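Local coordinates for Atg5 (Kluyveromyces marxianus, PDB 3VQI), which takes part in cytoplasm-to-vacuole transport and in the formation of autophagic vesicles, and is coupled to Atg12 in a conjugate essential for autophagy, at residues Ile16-Val21 with Ile40-Asp45; Ala46-Tyr51 with Tyr87-Leu92; Phe76-Glu81 with Gln113-Gln118. One frame throughout, in Å; residues are numbered along the deposited sequence.

Contact 1. Residues Ile16-Val21 with Ile40-Asp45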
ATOM      1  N   ILE A  16      -5.550  -4.815  -9.566  1.00 54.69           N
ATOM      2  CA  ILE A  16      -5.295  -6.213  -9.196  1.00 56.40           C
ATOM      3  C   ILE A  16      -6.633  -6.876  -8.871  1.00 57.52           C
ATOM      4  O   ILE A  16      -7.478  -6.284  -8.202  1.00 57.13           O
ATOM      5  CB  ILE A  16      -4.328  -6.375  -7.968  1.00 56.13           C
ATOM      6  CG1 ILE A  16      -4.797  -5.516  -6.795  1.00 56.16           C
ATOM      7  CG2 ILE A  16      -2.897  -6.001  -8.358  1.00 57.43           C
ATOM      8  CD1 ILE A  16      -3.891  -5.595  -5.584  1.00 54.30           C
ATOM      9  N   ASN A  17      -6.830  -8.094  -9.376  1.00 59.07           N
ATOM     10  CA  ASN A  17      -8.063  -8.851  -9.140  1.00 59.57           C
ATOM     11  C   ASN A  17      -7.998  -9.476  -7.757  1.00 58.47           C
ATOM     12  O   ASN A  17      -7.001 -10.102  -7.401  1.00 59.68           O
ATOM     13  CB  ASN A  17      -8.231  -9.949 -10.194  1.00 62.21           C
ATOM     14  CG  ASN A  17      -8.497  -9.393 -11.579  1.00 63.00           C
ATOM     15  OD1 ASN A  17      -9.447  -8.637 -11.779  1.00 62.56           O
ATOM     16  ND2 ASN A  17      -7.657  -9.766 -12.546  1.00 63.52           N
ATOM     17  N   VAL A  18      -9.065  -9.327  -6.985  1.00 55.19           N
ATOM     18  CA  VAL A  18      -9.070  -9.840  -5.626  1.00 53.28           C
ATOM     19  C   VAL A  18     -10.293 -10.674  -5.275  1.00 53.57           C
ATOM     20  O   VAL A  18     -11.425 -10.233  -5.472  1.00 52.60           O
ATOM     21  CB  VAL A  18      -8.987  -8.658  -4.614  1.00 52.72           C
ATOM     22  CG1 VAL A  18      -9.080  -9.168  -3.190  1.00 51.25           C
ATOM     23  CG2 VAL A  18      -7.711  -7.874  -4.831  1.00 50.64           C
ATOM     24  N   GLU A  19     -10.072 -11.880  -4.757  1.00 54.23           N
ATOM     25  CA  GLU A  19     -11.189 -12.709  -4.340  1.00 55.92           C
ATOM     26  C   GLU A  19     -11.231 -12.731  -2.818  1.00 55.33           C
ATOM     27  O   GLU A  19     -10.288 -13.175  -2.156  1.00 55.83           O
ATOM     28  CB  GLU A  19     -11.084 -14.131  -4.875  1.00 59.10           C
ATOM     29  CG  GLU A  19     -12.256 -14.998  -4.403  1.00 66.17           C
ATOM     30  CD  GLU A  19     -12.490 -16.235  -5.261  1.00 70.53           C
ATOM     31  OE1 GLU A  19     -13.479 -16.963  -4.989  1.00 73.45           O
ATOM     32  OE2 GLU A  19     -11.694 -16.480  -6.200  1.00 71.57           O
ATOM     33  N   VAL A  20     -12.327 -12.229  -2.270  1.00 53.84           N
ATOM     34  CA  VAL A  20     -12.508 -12.167  -0.834  1.00 53.67           C
ATOM     35  C   VAL A  20     -13.516 -13.219  -0.386  1.00 54.29           C
ATOM     36  O   VAL A  20     -14.689 -13.174  -0.763  1.00 56.37           O
ATOM     37  CB  VAL A  20     -13.005 -10.768  -0.410  1.00 52.34           C
ATOM     38  CG1 VAL A  20     -13.153 -10.700   1.095  1.00 50.37           C
ATOM     39  CG2 VAL A  20     -12.033  -9.709  -0.908  1.00 49.36           C
ATOM     40  N   VAL A  21     -13.050 -14.165   0.422  1.00 52.77           N
ATOM     41  CA  VAL A  21     -13.904 -15.233   0.922  1.00 50.65           C
ATOM     42  C   VAL A  21     -13.988 -15.157   2.438  1.00 49.82           C
ATOM     43  O   VAL A  21     -12.978 -14.919   3.097  1.00 48.33           O
ATOM     44  CB  VAL A  21     -13.326 -16.622   0.562  1.00 51.77           C
ATOM     45  CG1 VAL A  21     -14.357 -17.697   0.878  1.00 49.44           C
ATOM     46  CG2 VAL A  21     -12.881 -16.660  -0.911  1.00 50.31           C
ATOM     47  N   ILE A  40     -13.531  -8.291  -6.372  1.00 61.05           N
ATOM     48  CA  ILE A  40     -13.530  -6.860  -6.533  1.00 59.61           C
ATOM     49  C   ILE A  40     -12.191  -6.441  -7.074  1.00 58.54           C
ATOM     50  O   ILE A  40     -11.166  -7.036  -6.744  1.00 58.80           O
ATOM     51  CB  ILE A  40     -13.790  -6.167  -5.209  1.00 59.67           C
ATOM     52  CG1 ILE A  40     -12.679  -6.494  -4.229  1.00 60.33           C
ATOM     53  CG2 ILE A  40     -15.121  -6.641  -4.639  1.00 61.40           C
ATOM     54  CD1 ILE A  40     -12.912  -5.886  -2.872  1.00 65.09           C
ATOM     55  N   VAL A  41     -12.200  -5.439  -7.941  1.00 56.69           N
ATOM     56  CA  VAL A  41     -10.956  -4.951  -8.495  1.00 55.78           C
ATOM     57  C   VAL A  41     -10.488  -3.887  -7.514  1.00 54.88           C
ATOM     58  O   VAL A  41     -11.283  -3.042  -7.098  1.00 56.16           O
ATOM     59  CB  VAL A  41     -11.170  -4.338  -9.897  1.00 56.34           C
ATOM     60  CG1 VAL A  41      -9.842  -3.861 -10.467  1.00 57.27           C
ATOM     61  CG2 VAL A  41     -11.782  -5.373 -10.827  1.00 55.00           C
ATOM     62  N   MET A  42      -9.222  -3.952  -7.108  1.00 51.85           N
ATOM     63  CA  MET A  42      -8.671  -2.973  -6.174  1.00 50.21           C
ATOM     64  C   MET A  42      -7.558  -2.173  -6.829  1.00 51.42           C
ATOM     65  O   MET A  42      -6.803  -2.691  -7.661  1.00 51.32           O
ATOM     66  CB  MET A  42      -8.096  -3.653  -4.936  1.00 49.42           C
ATOM     67  CG  MET A  42      -9.111  -4.270  -4.000  1.00 48.60           C
ATOM     68  SD  MET A  42      -8.279  -4.980  -2.577  1.00 47.74           S
ATOM     69  CE  MET A  42      -9.677  -5.764  -1.727  1.00 47.05           C
ATOM     70  N   LEU A  43      -7.457  -0.905  -6.462  1.00 49.80           N
ATOM     71  CA  LEU A  43      -6.406  -0.083  -7.013  1.00 47.85           C
ATOM     72  C   LEU A  43      -5.116  -0.447  -6.292  1.00 47.78           C
ATOM     73  O   LEU A  43      -5.115  -0.630  -5.081  1.00 46.99           O
ATOM     74  CB  LEU A  43      -6.743   1.386  -6.814  1.00 46.80           C
ATOM     75  CG  LEU A  43      -7.886   1.847  -7.719  1.00 47.17           C
ATOM     76  CD1 LEU A  43      -8.351   3.225  -7.296  1.00 44.52           C
ATOM     77  CD2 LEU A  43      -7.418   1.841  -9.169  1.00 42.53           C
ATOM     78  N   ARG A  44      -4.027  -0.579  -7.042  1.00 47.60           N
ATOM     79  CA  ARG A  44      -2.745  -0.921  -6.453  1.00 48.79           C
ATOM     80  C   ARG A  44      -2.316   0.130  -5.452  1.00 49.15           C
ATOM     81  O   ARG A  44      -1.815  -0.187  -4.381  1.00 48.92           O
ATOM     82  CB  ARG A  44      -1.680  -1.072  -7.541  1.00 49.39           C
ATOM     83  CG  ARG A  44      -1.640  -2.468  -8.145  1.00 51.56           C
ATOM     84  CD  ARG A  44      -0.674  -2.600  -9.316  1.00 51.31           C
ATOM     85  NE  ARG A  44      -0.186  -3.971  -9.376  1.00 55.30           N
ATOM     86  CZ  ARG A  44       0.799  -4.436  -8.611  1.00 54.95           C
ATOM     87  NH1 ARG A  44       1.410  -3.626  -7.748  1.00 54.61           N
ATOM     88  NH2 ARG A  44       1.131  -5.718  -8.666  1.00 52.80           N
ATOM     89  N   ASP A  45      -2.524   1.389  -5.800  1.00 51.94           N
ATOM     90  CA  ASP A  45      -2.149   2.465  -4.914  1.00 53.49           C
ATOM     91  C   ASP A  45      -3.355   3.004  -4.181  1.00 53.56           C
ATOM     92  O   ASP A  45      -3.813   4.122  -4.423  1.00 56.54           O
ATOM     93  CB  ASP A  45      -1.451   3.572  -5.695  1.00 56.74           C
ATOM     94  CG  ASP A  45       0.027   3.636  -5.393  1.00 58.89           C
ATOM     95  OD1 ASP A  45       0.374   3.761  -4.202  1.00 59.56           O
ATOM     96  OD2 ASP A  45       0.841   3.557  -6.336  1.00 61.54           O
TER
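The carbonyl oxygen of V18 accepts the backbone N-H of I40 at 3.0 Å, with an N-H...O angle of 161°. This bond belongs to the antiparallel pairing of strands 15-22 and 37-43, the first two strands of the ubiquitin-like sheet, and shows how such a pairing fixes the register and so puts I16, V18, I40 and M42 on one face and N17 and V41 on the other. V18 N returns a bond to I40 O, and I16 and M42 form another such hydrogen-bonded pair, in which M42 N reaches I16 O almost straight, at 177°. N17 and V41 form a non-hydrogen-bonded pair between them.

Helix 48-59 covers part of the face that carries M42, touching I40 through V55 and M42 through L48 and Y51. The thioether of M42 runs across V18 at about a right angle: V18 CG2 meets M42 SD at 3.7 Å and V18 CG1 meets M42 CE at 3.8 Å. The M42 chain is extended beyond CG, which brings both sulfur and methyl over the valine. R44 likewise crosses I16, whose CG2 lies 3.5 Å from R44 NE; the charge of that arginine is paired with D94 in a salt bridge. On the other face N17 and V41 lie side by side, pointing the same way. Farther along the strand, V20 CG2 approaches I40 CD1 at 4.4 Å.

Contact 2. Residues Ala46-Tyr51 with Tyr87-Leu92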
ATOM      1  N   ALA A  46      -3.860   2.176  -3.281  1.00 51.67           N
ATOM      2  CA  ALA A  46      -5.008   2.482  -2.446  1.00 49.43           C
ATOM      3  C   ALA A  46      -4.743   1.652  -1.205  1.00 48.91           C
ATOM      4  O   ALA A  46      -3.726   0.967  -1.128  1.00 48.43           O
ATOM      5  CB  ALA A  46      -6.282   2.018  -3.120  1.00 46.63           C
ATOM      6  N   TYR A  47      -5.648   1.700  -0.239  1.00 47.26           N
ATOM      7  CA  TYR A  47      -5.468   0.924   0.976  1.00 47.15           C
ATOM      8  C   TYR A  47      -6.556  -0.136   1.117  1.00 47.58           C
ATOM      9  O   TYR A  47      -7.724   0.132   0.809  1.00 45.36           O
ATOM     10  CB  TYR A  47      -5.481   1.854   2.184  1.00 47.53           C
ATOM     11  CG  TYR A  47      -4.211   2.648   2.332  1.00 46.58           C
ATOM     12  CD1 TYR A  47      -3.041   2.035   2.769  1.00 45.37           C
ATOM     13  CD2 TYR A  47      -4.179   4.015   2.056  1.00 47.78           C
ATOM     14  CE1 TYR A  47      -1.866   2.758   2.937  1.00 48.47           C
ATOM     15  CE2 TYR A  47      -3.004   4.755   2.222  1.00 49.70           C
ATOM     16  CZ  TYR A  47      -1.851   4.116   2.665  1.00 47.52           C
ATOM     17  OH  TYR A  47      -0.696   4.823   2.852  1.00 47.62           O
ATOM     18  N   LEU A  48      -6.168  -1.334   1.568  1.00 45.85           N
ATOM     19  CA  LEU A  48      -7.124  -2.427   1.756  1.00 43.80           C
ATOM     20  C   LEU A  48      -8.297  -1.944   2.557  1.00 43.33           C
ATOM     21  O   LEU A  48      -9.448  -2.314   2.300  1.00 43.94           O
ATOM     22  CB  LEU A  48      -6.476  -3.602   2.491  1.00 45.17           C
ATOM     23  CG  LEU A  48      -5.808  -4.630   1.584  1.00 44.06           C
ATOM     24  CD1 LEU A  48      -5.129  -5.714   2.411  1.00 43.28           C
ATOM     25  CD2 LEU A  48      -6.874  -5.222   0.683  1.00 40.60           C
ATOM     26  N   GLY A  49      -8.001  -1.096   3.534  1.00 42.49           N
ATOM     27  CA  GLY A  49      -9.044  -0.557   4.382  1.00 41.56           C
ATOM     28  C   GLY A  49     -10.125   0.184   3.626  1.00 43.86           C
ATOM     29  O   GLY A  49     -11.248   0.283   4.125  1.00 46.34           O
ATOM     30  N   PHE A  50      -9.820   0.722   2.444  1.00 42.41           N
ATOM     31  CA  PHE A  50     -10.845   1.444   1.693  1.00 43.00           C
ATOM     32  C   PHE A  50     -11.911   0.457   1.248  1.00 44.68           C
ATOM     33  O   PHE A  50     -13.067   0.829   1.037  1.00 45.26           O
ATOM     34  CB  PHE A  50     -10.293   2.117   0.423  1.00 42.41           C
ATOM     35  CG  PHE A  50      -9.362   3.279   0.662  1.00 39.65           C
ATOM     36  CD1 PHE A  50      -9.393   4.002   1.841  1.00 42.28           C
ATOM     37  CD2 PHE A  50      -8.486   3.679  -0.342  1.00 41.99           C
ATOM     38  CE1 PHE A  50      -8.563   5.127   2.018  1.00 45.04           C
ATOM     39  CE2 PHE A  50      -7.650   4.801  -0.187  1.00 42.76           C
ATOM     40  CZ  PHE A  50      -7.687   5.524   0.995  1.00 43.91           C
ATOM     41  N   TYR A  51     -11.521  -0.806   1.096  1.00 46.01           N
ATOM     42  CA  TYR A  51     -12.455  -1.825   0.617  1.00 47.45           C
ATOM     43  C   TYR A  51     -13.190  -2.613   1.699  1.00 49.23           C
ATOM     44  O   TYR A  51     -14.168  -3.302   1.401  1.00 49.40           O
ATOM     45  CB  TYR A  51     -11.719  -2.792  -0.313  1.00 45.85           C
ATOM     46  CG  TYR A  51     -11.095  -2.115  -1.501  1.00 45.21           C
ATOM     47  CD1 TYR A  51     -11.847  -1.819  -2.634  1.00 45.29           C
ATOM     48  CD2 TYR A  51      -9.761  -1.710  -1.475  1.00 46.58           C
ATOM     49  CE1 TYR A  51     -11.289  -1.129  -3.716  1.00 43.78           C
ATOM     50  CE2 TYR A  51      -9.187  -1.018  -2.551  1.00 45.01           C
ATOM     51  CZ  TYR A  51      -9.960  -0.731  -3.671  1.00 45.94           C
ATOM     52  OH  TYR A  51      -9.400  -0.058  -4.741  1.00 45.97           O
ATOM     53  N   TYR A  87      -0.042  -0.761   4.360  1.00 46.48           N
ATOM     54  CA  TYR A  87       0.776  -0.603   3.172  1.00 45.27           C
ATOM     55  C   TYR A  87      -0.164  -0.659   1.983  1.00 45.75           C
ATOM     56  O   TYR A  87      -1.197  -1.322   2.032  1.00 46.22           O
ATOM     57  CB  TYR A  87       1.817  -1.718   3.065  1.00 44.25           C
ATOM     58  CG  TYR A  87       2.866  -1.650   4.141  1.00 43.77           C
ATOM     59  CD1 TYR A  87       2.818  -2.499   5.250  1.00 43.95           C
ATOM     60  CD2 TYR A  87       3.880  -0.694   4.081  1.00 44.33           C
ATOM     61  CE1 TYR A  87       3.757  -2.397   6.281  1.00 44.65           C
ATOM     62  CE2 TYR A  87       4.822  -0.577   5.106  1.00 46.64           C
ATOM     63  CZ  TYR A  87       4.750  -1.431   6.199  1.00 47.16           C
ATOM     64  OH  TYR A  87       5.667  -1.305   7.207  1.00 51.10           O
ATOM     65  N   PRO A  88       0.163   0.057   0.901  1.00 46.79           N
ATOM     66  CA  PRO A  88      -0.764  -0.017  -0.234  1.00 45.81           C
ATOM     67  C   PRO A  88      -0.997  -1.439  -0.733  1.00 45.63           C
ATOM     68  O   PRO A  88      -0.116  -2.298  -0.621  1.00 45.21           O
ATOM     69  CB  PRO A  88      -0.113   0.889  -1.287  1.00 46.38           C
ATOM     70  CG  PRO A  88       1.318   1.111  -0.773  1.00 47.36           C
ATOM     71  CD  PRO A  88       1.170   1.115   0.705  1.00 45.59           C
ATOM     72  N   CYS A  89      -2.193  -1.672  -1.270  1.00 43.62           N
ATOM     73  CA  CYS A  89      -2.592  -2.969  -1.809  1.00 44.71           C
ATOM     74  C   CYS A  89      -1.555  -3.556  -2.760  1.00 44.56           C
ATOM     75  O   CYS A  89      -1.100  -4.679  -2.590  1.00 44.75           O
ATOM     76  CB  CYS A  89      -3.920  -2.842  -2.562  1.00 44.80           C
ATOM     77  SG  CYS A  89      -5.286  -2.221  -1.560  1.00 54.80           S
ATOM     78  N   GLY A  90      -1.198  -2.788  -3.775  1.00 44.06           N
ATOM     79  CA  GLY A  90      -0.232  -3.266  -4.743  1.00 46.10           C
ATOM     80  C   GLY A  90       1.047  -3.775  -4.115  1.00 45.84           C
ATOM     81  O   GLY A  90       1.607  -4.791  -4.544  1.00 46.09           O
ATOM     82  N   VAL A  91       1.510  -3.063  -3.097  1.00 43.86           N
ATOM     83  CA  VAL A  91       2.725  -3.434  -2.399  1.00 43.16           C
ATOM     84  C   VAL A  91       2.548  -4.789  -1.711  1.00 43.97           C
ATOM     85  O   VAL A  91       3.431  -5.640  -1.768  1.00 45.50           O
ATOM     86  CB  VAL A  91       3.084  -2.360  -1.361  1.00 42.84           C
ATOM     87  CG1 VAL A  91       4.291  -2.797  -0.531  1.00 44.48           C
ATOM     88  CG2 VAL A  91       3.377  -1.065  -2.069  1.00 43.24           C
ATOM     89  N   LEU A  92       1.397  -4.990  -1.080  1.00 43.16           N
ATOM     90  CA  LEU A  92       1.119  -6.230  -0.376  1.00 43.13           C
ATOM     91  C   LEU A  92       0.963  -7.355  -1.377  1.00 45.14           C
ATOM     92  O   LEU A  92       1.461  -8.461  -1.170  1.00 43.09           O
ATOM     93  CB  LEU A  92      -0.145  -6.068   0.470  1.00 42.10           C
ATOM     94  CG  LEU A  92       0.038  -4.992   1.546  1.00 42.60           C
ATOM     95  CD1 LEU A  92      -1.305  -4.582   2.156  1.00 41.90           C
ATOM     96  CD2 LEU A  92       1.003  -5.523   2.607  1.00 37.64           C
TER
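The backbone N-H of C89, in the first turn of helix 89-96, donates to A46 O at 3.1 Å and ties the peptide ahead of helix 48-59 to the start of a second helix. P88 holds the N-cap position there, and its CA adds a CA-H...O contact to the same oxygen at 3.2 Å.

The side chain of C89 lies between the two helix starts. Its SG, anti to the carbonyl carbon (chi1 -59°), sits 3.4 Å from L48 N, touches L48 CG, and makes an oblique sulfur-aromatic contact with the ring of Y51, whose OH is held by L43 N. Beside it, the methyls L48 CD1 and L92 CD1 meet at 4.0 Å. The Y47 ring leans by its CE1 against P88 CD at 4.1 Å and passes the carbonyl of Y87, while I139 and W143 of helix 135-155 also touch it. An alanine at Y47 would probably open a gap beside the P88 ring and leave helix 135-155 without part of its packing partner. Such joining of the main helix to the shorter helix before the last strand fits the ubiquitin-like fold of the UblA domain.

Contact 3. Residues Phe76-Glu81 with Gln113-Gln118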
ATOM      1  N   PHE A  76      -7.862  -8.727   7.111  1.00 38.34           N
ATOM      2  CA  PHE A  76      -7.797  -9.680   6.016  1.00 40.30           C
ATOM      3  C   PHE A  76      -6.676 -10.664   6.294  1.00 42.05           C
ATOM      4  O   PHE A  76      -5.692 -10.348   6.979  1.00 39.81           O
ATOM      5  CB  PHE A  76      -7.517  -8.999   4.670  1.00 41.28           C
ATOM      6  CG  PHE A  76      -8.656  -8.180   4.136  1.00 42.14           C
ATOM      7  CD1 PHE A  76      -8.721  -6.811   4.381  1.00 43.05           C
ATOM      8  CD2 PHE A  76      -9.636  -8.768   3.339  1.00 43.41           C
ATOM      9  CE1 PHE A  76      -9.737  -6.038   3.837  1.00 43.71           C
ATOM     10  CE2 PHE A  76     -10.662  -8.007   2.787  1.00 43.59           C
ATOM     11  CZ  PHE A  76     -10.708  -6.636   3.036  1.00 46.14           C
ATOM     12  N   GLU A  77      -6.828 -11.868   5.769  1.00 42.37           N
ATOM     13  CA  GLU A  77      -5.795 -12.864   5.959  1.00 44.55           C
ATOM     14  C   GLU A  77      -5.464 -13.502   4.638  1.00 45.03           C
ATOM     15  O   GLU A  77      -6.345 -13.785   3.822  1.00 47.42           O
ATOM     16  CB  GLU A  77      -6.237 -13.928   6.956  1.00 44.60           C
ATOM     17  CG  GLU A  77      -5.747 -13.688   8.373  1.00 45.01           C
ATOM     18  CD  GLU A  77      -6.306 -14.710   9.359  1.00 45.42           C
ATOM     19  OE1 GLU A  77      -6.449 -15.894   8.979  1.00 45.27           O
ATOM     20  OE2 GLU A  77      -6.591 -14.332  10.516  1.00 43.98           O
ATOM     21  N   TYR A  78      -4.178 -13.672   4.404  1.00 44.43           N
ATOM     22  CA  TYR A  78      -3.724 -14.323   3.194  1.00 45.59           C
ATOM     23  C   TYR A  78      -2.988 -15.543   3.727  1.00 45.82           C
ATOM     24  O   TYR A  78      -2.120 -15.414   4.587  1.00 44.45           O
ATOM     25  CB  TYR A  78      -2.782 -13.420   2.401  1.00 45.15           C
ATOM     26  CG  TYR A  78      -2.211 -14.113   1.201  1.00 45.87           C
ATOM     27  CD1 TYR A  78      -0.899 -14.599   1.207  1.00 45.40           C
ATOM     28  CD2 TYR A  78      -2.997 -14.345   0.077  1.00 45.92           C
ATOM     29  CE1 TYR A  78      -0.386 -15.303   0.126  1.00 45.19           C
ATOM     30  CE2 TYR A  78      -2.496 -15.052  -1.011  1.00 47.57           C
ATOM     31  CZ  TYR A  78      -1.193 -15.530  -0.980  1.00 46.32           C
ATOM     32  OH  TYR A  78      -0.715 -16.248  -2.046  1.00 46.74           O
ATOM     33  N   ASN A  79      -3.370 -16.720   3.243  1.00 47.51           N
ATOM     34  CA  ASN A  79      -2.773 -17.977   3.686  1.00 47.82           C
ATOM     35  C   ASN A  79      -2.658 -18.079   5.196  1.00 46.78           C
ATOM     36  O   ASN A  79      -1.622 -18.468   5.714  1.00 46.69           O
ATOM     37  CB  ASN A  79      -1.399 -18.171   3.052  1.00 51.50           C
ATOM     38  CG  ASN A  79      -1.498 -18.526   1.589  1.00 57.07           C
ATOM     39  OD1 ASN A  79      -2.604 -18.715   1.065  1.00 57.09           O
ATOM     40  ND2 ASN A  79      -0.351 -18.633   0.916  1.00 58.71           N
ATOM     41  N   GLY A  80      -3.719 -17.695   5.896  1.00 45.69           N
ATOM     42  CA  GLY A  80      -3.719 -17.788   7.339  1.00 45.76           C
ATOM     43  C   GLY A  80      -2.904 -16.762   8.099  1.00 47.92           C
ATOM     44  O   GLY A  80      -2.704 -16.911   9.304  1.00 47.31           O
ATOM     45  N   GLU A  81      -2.433 -15.724   7.414  1.00 48.31           N
ATOM     46  CA  GLU A  81      -1.654 -14.681   8.075  1.00 47.42           C
ATOM     47  C   GLU A  81      -2.290 -13.292   7.908  1.00 45.24           C
ATOM     48  O   GLU A  81      -2.714 -12.911   6.810  1.00 43.57           O
ATOM     49  CB  GLU A  81      -0.238 -14.672   7.518  1.00 48.92           C
ATOM     50  CG  GLU A  81       0.529 -15.958   7.757  1.00 56.46           C
ATOM     51  CD  GLU A  81       0.932 -16.139   9.213  1.00 60.94           C
ATOM     52  OE1 GLU A  81       1.476 -15.173   9.809  1.00 62.39           O
ATOM     53  OE2 GLU A  81       0.713 -17.246   9.756  1.00 63.28           O
ATOM     54  N   GLN A 113      -4.633 -12.378 -12.803  1.00 76.08           N
ATOM     55  CA  GLN A 113      -3.938 -12.975 -11.663  1.00 77.73           C
ATOM     56  C   GLN A 113      -4.675 -12.602 -10.377  1.00 77.83           C
ATOM     57  O   GLN A 113      -4.457 -11.523  -9.816  1.00 79.11           O
ATOM     58  CB  GLN A 113      -2.486 -12.482 -11.611  1.00 76.60           C
ATOM     59  N   MET A 114      -5.540 -13.498  -9.909  1.00 75.87           N
ATOM     60  CA  MET A 114      -6.324 -13.231  -8.713  1.00 74.07           C
ATOM     61  C   MET A 114      -5.594 -13.473  -7.394  1.00 71.70           C
ATOM     62  O   MET A 114      -4.810 -14.413  -7.256  1.00 72.26           O
ATOM     63  CB  MET A 114      -7.624 -14.040  -8.749  1.00 75.83           C
ATOM     64  CG  MET A 114      -8.796 -13.313  -8.115  1.00 79.49           C
ATOM     65  SD  MET A 114     -10.392 -14.117  -8.389  1.00 86.80           S
ATOM     66  CE  MET A 114     -10.793 -13.552 -10.081  1.00 85.46           C
ATOM     67  N   TRP A 115      -5.866 -12.592  -6.437  1.00 67.27           N
ATOM     68  CA  TRP A 115      -5.289 -12.639  -5.099  1.00 62.76           C
ATOM     69  C   TRP A 115      -6.437 -13.037  -4.171  1.00 61.21           C
ATOM     70  O   TRP A 115      -7.472 -12.374  -4.151  1.00 61.54           O
ATOM     71  CB  TRP A 115      -4.756 -11.244  -4.742  1.00 60.32           C
ATOM     72  CG  TRP A 115      -4.024 -11.117  -3.426  1.00 57.29           C
ATOM     73  CD1 TRP A 115      -3.316 -12.087  -2.780  1.00 56.86           C
ATOM     74  CD2 TRP A 115      -3.846  -9.918  -2.658  1.00 55.25           C
ATOM     75  NE1 TRP A 115      -2.704 -11.566  -1.665  1.00 56.52           N
ATOM     76  CE2 TRP A 115      -3.013 -10.235  -1.569  1.00 54.44           C
ATOM     77  CE3 TRP A 115      -4.310  -8.601  -2.791  1.00 55.18           C
ATOM     78  CZ2 TRP A 115      -2.629  -9.289  -0.615  1.00 54.03           C
ATOM     79  CZ3 TRP A 115      -3.926  -7.661  -1.841  1.00 54.13           C
ATOM     80  CH2 TRP A 115      -3.094  -8.011  -0.771  1.00 52.14           C
ATOM     81  N   GLU A 116      -6.279 -14.126  -3.426  1.00 59.43           N
ATOM     82  CA  GLU A 116      -7.347 -14.548  -2.530  1.00 59.27           C
ATOM     83  C   GLU A 116      -7.068 -14.141  -1.083  1.00 56.23           C
ATOM     84  O   GLU A 116      -5.980 -14.377  -0.560  1.00 55.36           O
ATOM     85  CB  GLU A 116      -7.561 -16.067  -2.611  1.00 63.39           C
ATOM     86  CG  GLU A 116      -8.851 -16.521  -1.919  1.00 71.30           C
ATOM     87  CD  GLU A 116      -9.113 -18.025  -2.010  1.00 76.14           C
ATOM     88  OE1 GLU A 116      -8.439 -18.722  -2.804  1.00 76.81           O
ATOM     89  OE2 GLU A 116     -10.013 -18.506  -1.282  1.00 79.88           O
ATOM     90  N   LEU A 117      -8.061 -13.524  -0.449  1.00 52.21           N
ATOM     91  CA  LEU A 117      -7.946 -13.072   0.933  1.00 50.05           C
ATOM     92  C   LEU A 117      -9.138 -13.577   1.722  1.00 49.63           C
ATOM     93  O   LEU A 117     -10.230 -13.743   1.167  1.00 50.40           O
ATOM     94  CB  LEU A 117      -7.942 -11.537   0.996  1.00 47.56           C
ATOM     95  CG  LEU A 117      -6.792 -10.829   0.270  1.00 46.98           C
ATOM     96  CD1 LEU A 117      -6.945  -9.317   0.403  1.00 46.80           C
ATOM     97  CD2 LEU A 117      -5.465 -11.289   0.854  1.00 41.13           C
ATOM     98  N   GLN A 118      -8.949 -13.835   3.010  1.00 47.40           N
ATOM     99  CA  GLN A 118     -10.092 -14.261   3.798  1.00 47.60           C
ATOM    100  C   GLN A 118     -10.505 -13.042   4.626  1.00 46.10           C
ATOM    101  O   GLN A 118      -9.664 -12.244   5.042  1.00 46.16           O
ATOM    102  CB  GLN A 118      -9.766 -15.447   4.733  1.00 47.10           C
ATOM    103  CG  GLN A 118      -8.607 -16.377   4.333  1.00 49.93           C
ATOM    104  CD  GLN A 118      -8.637 -16.843   2.888  1.00 50.22           C
ATOM    105  OE1 GLN A 118      -9.673 -17.284   2.379  1.00 53.39           O
ATOM    106  NE2 GLN A 118      -7.485 -16.758   2.216  1.00 48.36           N
TER
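The ring of Y78 meets two groups of strand 114-121 through its CD2-CE2 side. At the edge, near the ring plane, the carbonyl oxygen of E116 comes to 3.1 Å from Y78 CD2, while the five-membered ring of W115 approaches obliquely, its plane turned 48° from that of the tyrosine and its CD1 3.5 Å from Y78 CE2. One face of the Y78 ring carries N79 CG, displaced toward the rim. One face of the W115 ring is covered off-centre by L117 CD2, 3.5 Å above the plane; F93 makes an edge-to-face contact with this indole. With CG anti to the backbone N (chi1 175°), the Y78 ring starts out beside the carbonyl carbon, and its OH has a weak hydrogen bond from K98 N.

L117 touches both F76 and Y78: its CD2 meets Y78 CB at 3.8 Å, and its CB rests 4.0 Å from F76 CD2, crossing at a slant. The backbones are joined at the antiparallel hydrogen-bonded pair of E77 and Q118, where Q118 N donates to E77 O at 2.7 Å and E77 N to Q118 O at 3.0 Å. Just beyond, a type I' turn from Y78 to E81 sends the chain back into strand 81-82, with N79 and G80 both at positive phi.

On the face that E77 and Q118 share, Q118 CG lies 3.5 Å from E77 O, the bend at chi2 (-48°) turns CD back, with NE2 also near that oxygen, and E77 OE2 takes a hydrogen bond from W75 NE1. The pairing is thus polar along the backbone and on the E77/Q118 face, aromatic and aliphatic around F76, Y78, W115 and L117; the weakly positive tyrosine rim would probably favour the E116 oxygen.

Overall arrangement
The three contacts illustrate how a ubiquitin-like sheet and its helices are assembled from neighbouring pairings. Contacts 1 and 3 lie in the same sheet, their centres about 10 Å apart, and strands 15-22 and 114-121 join them side by side: E19 N bonds W115 O at 2.7 Å and E19 O takes L117 N. Contact 2 supplies the helical layer. It meets contact 1, about 9 Å away between centres, where R44 O receives G90 N at 2.7 Å and M42 SD lies 3.6 Å from L48 CD2, and it meets contact 3 where L92 CB packs on W115 CH2. A buffer molecule hydrogen-bonded to G49 N and a sulfate ion about 5 Å from the I40 side chain both probably come from the crystallisation liquor.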